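Local coordinates for Trm112p-like protein (Encephalitozoon cuniculi, PDB 3Q87) that binds zinc and probably activates a methyltransferase partner that modifies the translation termination factor eRF1, as a Trm112-type subunit of the complex, at residues L20-V32 and I86-G98. Sequence-based numbering, arbitrary orientation.
Sequences LILECEKAESNDV and IKEFLFGIDVVEG
Two classic beta bulges, one on each side of the pair, mark the corner where the antiparallel strands 26-29 and 93-96 of this Trm112-type fold bend toward the four-stranded sheet whose strand 98-102 ends at the zinc ligand Cys102. Lys26 O takes two N-H groups in its carbonyl plane, Val96 N at 2.9 Å and Glu97 N at 3.1 Å, the second nearly straight (173°). Glu97 O faces both Glu25 N and Lys26 N: Lys26 N donates to it at 3.0 Å, while the bond from Glu25 N is weak. Further along, Glu28 and Asp94 form a regular hydrogen-bonded pair, and Asn30 N reaches Gly92 O from above its carbonyl plane (2.9 Å).

On the face of Lys26 and Glu28, the CG2 methyl of Val96 lies close under Lys26 CD, at 3.4 Å. With CG wedged between its own backbone N and carbonyl carbon (chi1 68°) and a bend at chi3, the lysine passes over this methyl, and NZ forms a salt bridge with Glu28 OE2 whose hydrogen bond is weak. Glu28 crosses Val96 at about a right angle, its OE1 near CG1. Ala27, Ile93 and Val95 occupy the other face; Ala27 CB meets Ile93 CG2 at 4.2 Å, and Cys24 SG lies 4.0 Å from Val95 CG1. Beyond the strands, Val32 CG1 sits snugly on Gly92 CA (3.5 Å).

Asp94 is held by Met1 N and Ser114 OG, and Glu97 OE2 by Gly113 N, tying the pair to the N-terminus and to residues near strand 115-117. Val95 and Leu22 both rest on Ile111 of strand 108-112, strand 20-24 pairs with strand 98-102, and helix 84-91 packs on helix 42-59 through Phe89 and Leu90.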
loop_
_atom_site.group_PDB
_atom_site.type_symbol
_atom_site.label_atom_id
_atom_site.label_comp_id
_atom_site.label_asym_id
_atom_site.label_seq_id
_atom_site.Cartn_x
_atom_site.Cartn_y
_atom_site.Cartn_z
ATOM N N LEU A 20 -13.917 -7.462 -4.139
ATOM C CA LEU A 20 -13.613 -8.053 -2.841
ATOM C C LEU A 20 -14.767 -7.754 -1.903
ATOM O O LEU A 20 -15.093 -6.593 -1.686
ATOM C CB LEU A 20 -12.305 -7.499 -2.269
ATOM C CG LEU A 20 -11.073 -7.704 -3.172
ATOM C CD1 LEU A 20 -9.782 -7.217 -2.500
ATOM C CD2 LEU A 20 -10.968 -9.166 -3.600
ATOM N N ILE A 21 -15.387 -8.793 -1.355
ATOM C CA ILE A 21 -16.543 -8.605 -0.475
ATOM C C ILE A 21 -16.145 -8.696 0.988
ATOM O O ILE A 21 -15.462 -9.623 1.399
ATOM C CB ILE A 21 -17.665 -9.628 -0.764
ATOM C CG1 ILE A 21 -18.010 -9.639 -2.256
ATOM C CG2 ILE A 21 -18.912 -9.309 0.057
ATOM C CD1 ILE A 21 -18.394 -8.272 -2.798
ATOM N N LEU A 22 -16.592 -7.718 1.767
ATOM C CA LEU A 22 -16.230 -7.591 3.166
ATOM C C LEU A 22 -17.170 -8.380 4.067
ATOM O O LEU A 22 -18.392 -8.272 3.953
ATOM C CB LEU A 22 -16.260 -6.110 3.562
ATOM C CG LEU A 22 -15.646 -5.572 4.864
ATOM C CD1 LEU A 22 -16.723 -5.226 5.845
ATOM C CD2 LEU A 22 -14.612 -6.506 5.516
ATOM N N GLU A 23 -16.586 -9.182 4.955
ATOM C CA GLU A 23 -17.309 -9.723 6.094
ATOM C C GLU A 23 -16.701 -9.143 7.363
ATOM O O GLU A 23 -15.488 -9.192 7.559
ATOM C CB GLU A 23 -17.244 -11.244 6.126
ATOM C CG GLU A 23 -17.442 -11.814 7.511
ATOM C CD GLU A 23 -18.301 -13.053 7.504
ATOM O OE1 GLU A 23 -17.931 -14.041 8.182
ATOM O OE2 GLU A 23 -19.346 -13.033 6.815
ATOM N N CYS A 24 -17.550 -8.598 8.223
ATOM C CA CYS A 24 -17.085 -7.845 9.370
ATOM C C CYS A 24 -17.489 -8.497 10.688
ATOM O O CYS A 24 -18.664 -8.505 11.044
ATOM C CB CYS A 24 -17.643 -6.428 9.290
ATOM S SG CYS A 24 -17.070 -5.328 10.583
ATOM N N GLU A 25 -16.522 -9.058 11.411
ATOM C CA GLU A 25 -16.807 -9.538 12.755
ATOM C C GLU A 25 -16.891 -8.360 13.724
ATOM O O GLU A 25 -17.888 -8.189 14.425
ATOM C CB GLU A 25 -15.778 -10.561 13.227
ATOM C CG GLU A 25 -16.235 -11.350 14.450
ATOM C CD GLU A 25 -17.601 -12.008 14.248
ATOM O OE1 GLU A 25 -17.714 -12.893 13.367
ATOM O OE2 GLU A 25 -18.561 -11.644 14.972
ATOM N N LYS A 26 -15.858 -7.529 13.769
ATOM C CA LYS A 26 -15.984 -6.318 14.565
ATOM C C LYS A 26 -15.305 -5.086 13.975
ATOM O O LYS A 26 -14.237 -5.174 13.360
ATOM C CB LYS A 26 -15.567 -6.557 16.017
ATOM C CG LYS A 26 -14.111 -6.832 16.227
ATOM C CD LYS A 26 -13.714 -6.521 17.665
ATOM C CE LYS A 26 -13.997 -5.064 18.036
ATOM N NZ LYS A 26 -13.149 -4.606 19.188
ATOM N N ALA A 27 -15.956 -3.942 14.174
ATOM C CA ALA A 27 -15.518 -2.670 13.622
ATOM C C ALA A 27 -15.658 -1.574 14.665
ATOM O O ALA A 27 -16.585 -1.599 15.467
ATOM C CB ALA A 27 -16.351 -2.319 12.405
ATOM N N GLU A 28 -14.742 -0.609 14.635
ATOM C CA GLU A 28 -14.772 0.523 15.554
ATOM C C GLU A 28 -14.859 1.824 14.771
ATOM O O GLU A 28 -14.447 1.896 13.613
ATOM C CB GLU A 28 -13.531 0.518 16.450
ATOM C CG GLU A 28 -13.454 -0.696 17.373
ATOM C CD GLU A 28 -12.180 -0.747 18.207
ATOM O OE1 GLU A 28 -11.162 -0.153 17.787
ATOM O OE2 GLU A 28 -12.195 -1.393 19.280
ATOM N N SER A 29 -15.427 2.854 15.382
ATOM C CA SER A 29 -15.475 4.146 14.719
ATOM C C SER A 29 -14.125 4.818 14.936
ATOM O O SER A 29 -13.468 4.590 15.954
ATOM C CB SER A 29 -16.619 5.010 15.254
ATOM O OG SER A 29 -16.254 5.629 16.474
ATOM N N ASN A 30 -13.701 5.611 13.958
ATOM C CA ASN A 30 -12.427 6.319 14.021
ATOM C C ASN A 30 -12.659 7.787 13.716
ATOM O O ASN A 30 -13.469 8.125 12.847
ATOM C CB ASN A 30 -11.413 5.745 13.015
ATOM C CG ASN A 30 -10.532 4.655 13.612
ATOM O OD1 ASN A 30 -10.835 4.088 14.663
ATOM N ND2 ASN A 30 -9.430 4.355 12.933
ATOM N N ASP A 31 -11.946 8.651 14.431
ATOM C CA ASP A 31 -12.020 10.091 14.220
ATOM C C ASP A 31 -11.626 10.507 12.806
ATOM O O ASP A 31 -10.559 10.133 12.316
ATOM C CB ASP A 31 -11.120 10.814 15.226
ATOM C CG ASP A 31 -11.886 11.348 16.415
ATOM O OD1 ASP A 31 -13.071 10.982 16.568
ATOM O OD2 ASP A 31 -11.304 12.140 17.191
ATOM N N VAL A 32 -12.482 11.296 12.159
ATOM C CA VAL A 32 -12.151 11.876 10.859
ATOM C C VAL A 32 -11.811 13.365 10.964
ATOM O O VAL A 32 -11.423 13.856 12.027
ATOM C CB VAL A 32 -13.294 11.691 9.837
ATOM C CG1 VAL A 32 -13.237 10.300 9.212
ATOM C CG2 VAL A 32 -14.649 11.951 10.491
ATOM N N ILE A 86 -19.298 10.387 2.289
ATOM C CA ILE A 86 -18.581 9.214 1.806
ATOM C C ILE A 86 -17.237 9.062 2.533
ATOM O O ILE A 86 -16.952 8.011 3.116
ATOM C CB ILE A 86 -18.374 9.291 0.280
ATOM C CG1 ILE A 86 -19.720 9.488 -0.422
ATOM C CG2 ILE A 86 -17.683 8.042 -0.249
ATOM C CD1 ILE A 86 -20.786 8.493 -0.008
ATOM N N LYS A 87 -16.426 10.119 2.502
ATOM C CA LYS A 87 -15.145 10.154 3.210
ATOM C C LYS A 87 -15.306 9.724 4.658
ATOM O O LYS A 87 -14.471 9.014 5.210
ATOM C CB LYS A 87 -14.584 11.572 3.221
ATOM C CG LYS A 87 -13.820 12.016 1.988
ATOM C CD LYS A 87 -13.389 13.475 2.186
ATOM C CE LYS A 87 -12.817 14.109 0.931
ATOM N NZ LYS A 87 -11.379 13.789 0.727
ATOM N N GLU A 88 -16.374 10.195 5.284
ATOM C CA GLU A 88 -16.621 9.905 6.683
ATOM C C GLU A 88 -16.867 8.408 6.877
ATOM O O GLU A 88 -16.436 7.816 7.865
ATOM C CB GLU A 88 -17.827 10.720 7.152
ATOM C CG GLU A 88 -18.084 10.704 8.646
ATOM C CD GLU A 88 -19.180 11.682 9.045
ATOM O OE1 GLU A 88 -19.188 12.816 8.511
ATOM O OE2 GLU A 88 -20.028 11.314 9.887
ATOM N N PHE A 89 -17.567 7.796 5.930
ATOM C CA PHE A 89 -17.818 6.363 5.992
ATOM C C PHE A 89 -16.538 5.582 5.659
ATOM O O PHE A 89 -16.200 4.615 6.333
ATOM C CB PHE A 89 -18.951 5.995 5.022
ATOM C CG PHE A 89 -19.384 4.548 5.086
ATOM C CD1 PHE A 89 -20.231 4.103 6.090
ATOM C CD2 PHE A 89 -18.978 3.643 4.107
ATOM C CE1 PHE A 89 -20.650 2.779 6.138
ATOM C CE2 PHE A 89 -19.393 2.316 4.144
ATOM C CZ PHE A 89 -20.229 1.883 5.165
ATOM N N LEU A 90 -15.817 6.028 4.641
ATOM C CA LEU A 90 -14.694 5.245 4.120
ATOM C C LEU A 90 -13.420 5.405 4.958
ATOM O O LEU A 90 -12.548 4.533 4.957
ATOM C CB LEU A 90 -14.438 5.590 2.653
ATOM C CG LEU A 90 -15.524 5.179 1.645
ATOM C CD1 LEU A 90 -15.201 5.673 0.240
ATOM C CD2 LEU A 90 -15.744 3.663 1.628
ATOM N N PHE A 91 -13.324 6.516 5.681
ATOM C CA PHE A 91 -12.143 6.807 6.477
ATOM C C PHE A 91 -12.464 6.787 7.953
ATOM O O PHE A 91 -11.565 6.747 8.785
ATOM C CB PHE A 91 -11.560 8.175 6.100
ATOM C CG PHE A 91 -10.827 8.180 4.789
ATOM C CD1 PHE A 91 -9.463 7.919 4.739
ATOM C CD2 PHE A 91 -11.502 8.437 3.602
ATOM C CE1 PHE A 91 -8.787 7.912 3.528
ATOM C CE2 PHE A 91 -10.833 8.428 2.389
ATOM C CZ PHE A 91 -9.473 8.169 2.352
ATOM N N GLY A 92 -13.752 6.821 8.276
ATOM C CA GLY A 92 -14.181 6.968 9.654
ATOM C C GLY A 92 -14.564 5.666 10.324
ATOM O O GLY A 92 -15.054 5.660 11.450
ATOM N N ILE A 93 -14.342 4.556 9.629
ATOM C CA ILE A 93 -14.581 3.243 10.208
ATOM C C ILE A 93 -13.349 2.377 10.053
ATOM O O ILE A 93 -12.687 2.418 9.023
ATOM C CB ILE A 93 -15.735 2.518 9.502
ATOM C CG1 ILE A 93 -17.022 3.342 9.580
ATOM C CG2 ILE A 93 -15.936 1.136 10.110
ATOM C CD1 ILE A 93 -18.180 2.724 8.814
ATOM N N ASP A 94 -13.071 1.564 11.063
ATOM C CA ASP A 94 -11.968 0.626 10.993
ATOM C C ASP A 94 -12.435 -0.790 11.324
ATOM O O ASP A 94 -12.901 -1.062 12.436
ATOM C CB ASP A 94 -10.862 1.048 11.958
ATOM C CG ASP A 94 -9.672 0.114 11.912
ATOM O OD1 ASP A 94 -9.129 -0.098 10.799
ATOM O OD2 ASP A 94 -9.279 -0.403 12.983
ATOM N N VAL A 95 -12.322 -1.689 10.354
ATOM C CA VAL A 95 -12.639 -3.083 10.597
ATOM C C VAL A 95 -11.439 -3.698 11.297
ATOM O O VAL A 95 -10.346 -3.744 10.729
ATOM C CB VAL A 95 -12.925 -3.853 9.281
ATOM C CG1 VAL A 95 -13.243 -5.311 9.571
ATOM C CG2 VAL A 95 -14.064 -3.212 8.526
ATOM N N VAL A 96 -11.624 -4.150 12.534
ATOM C CA VAL A 96 -10.512 -4.752 13.250
ATOM C C VAL A 96 -10.497 -6.261 13.016
ATOM O O VAL A 96 -9.438 -6.863 12.902
ATOM C CB VAL A 96 -10.507 -4.405 14.773
ATOM C CG1 VAL A 96 -10.877 -2.939 15.002
ATOM C CG2 VAL A 96 -11.454 -5.281 15.505
ATOM N N GLU A 97 -11.678 -6.860 12.907
ATOM C CA GLU A 97 -11.794 -8.300 12.702
ATOM C C GLU A 97 -12.796 -8.600 11.593
ATOM O O GLU A 97 -13.902 -8.082 11.600
ATOM C CB GLU A 97 -12.224 -8.997 13.995
ATOM C CG GLU A 97 -11.288 -8.759 15.175
ATOM C CD GLU A 97 -9.967 -9.515 15.062
ATOM O OE1 GLU A 97 -9.940 -10.601 14.434
ATOM O OE2 GLU A 97 -8.958 -9.022 15.617
ATOM N N GLY A 98 -12.393 -9.422 10.633
ATOM C CA GLY A 98 -13.266 -9.747 9.522
ATOM C C GLY A 98 -12.539 -10.421 8.380
ATOM O O GLY A 98 -11.526 -11.089 8.586
#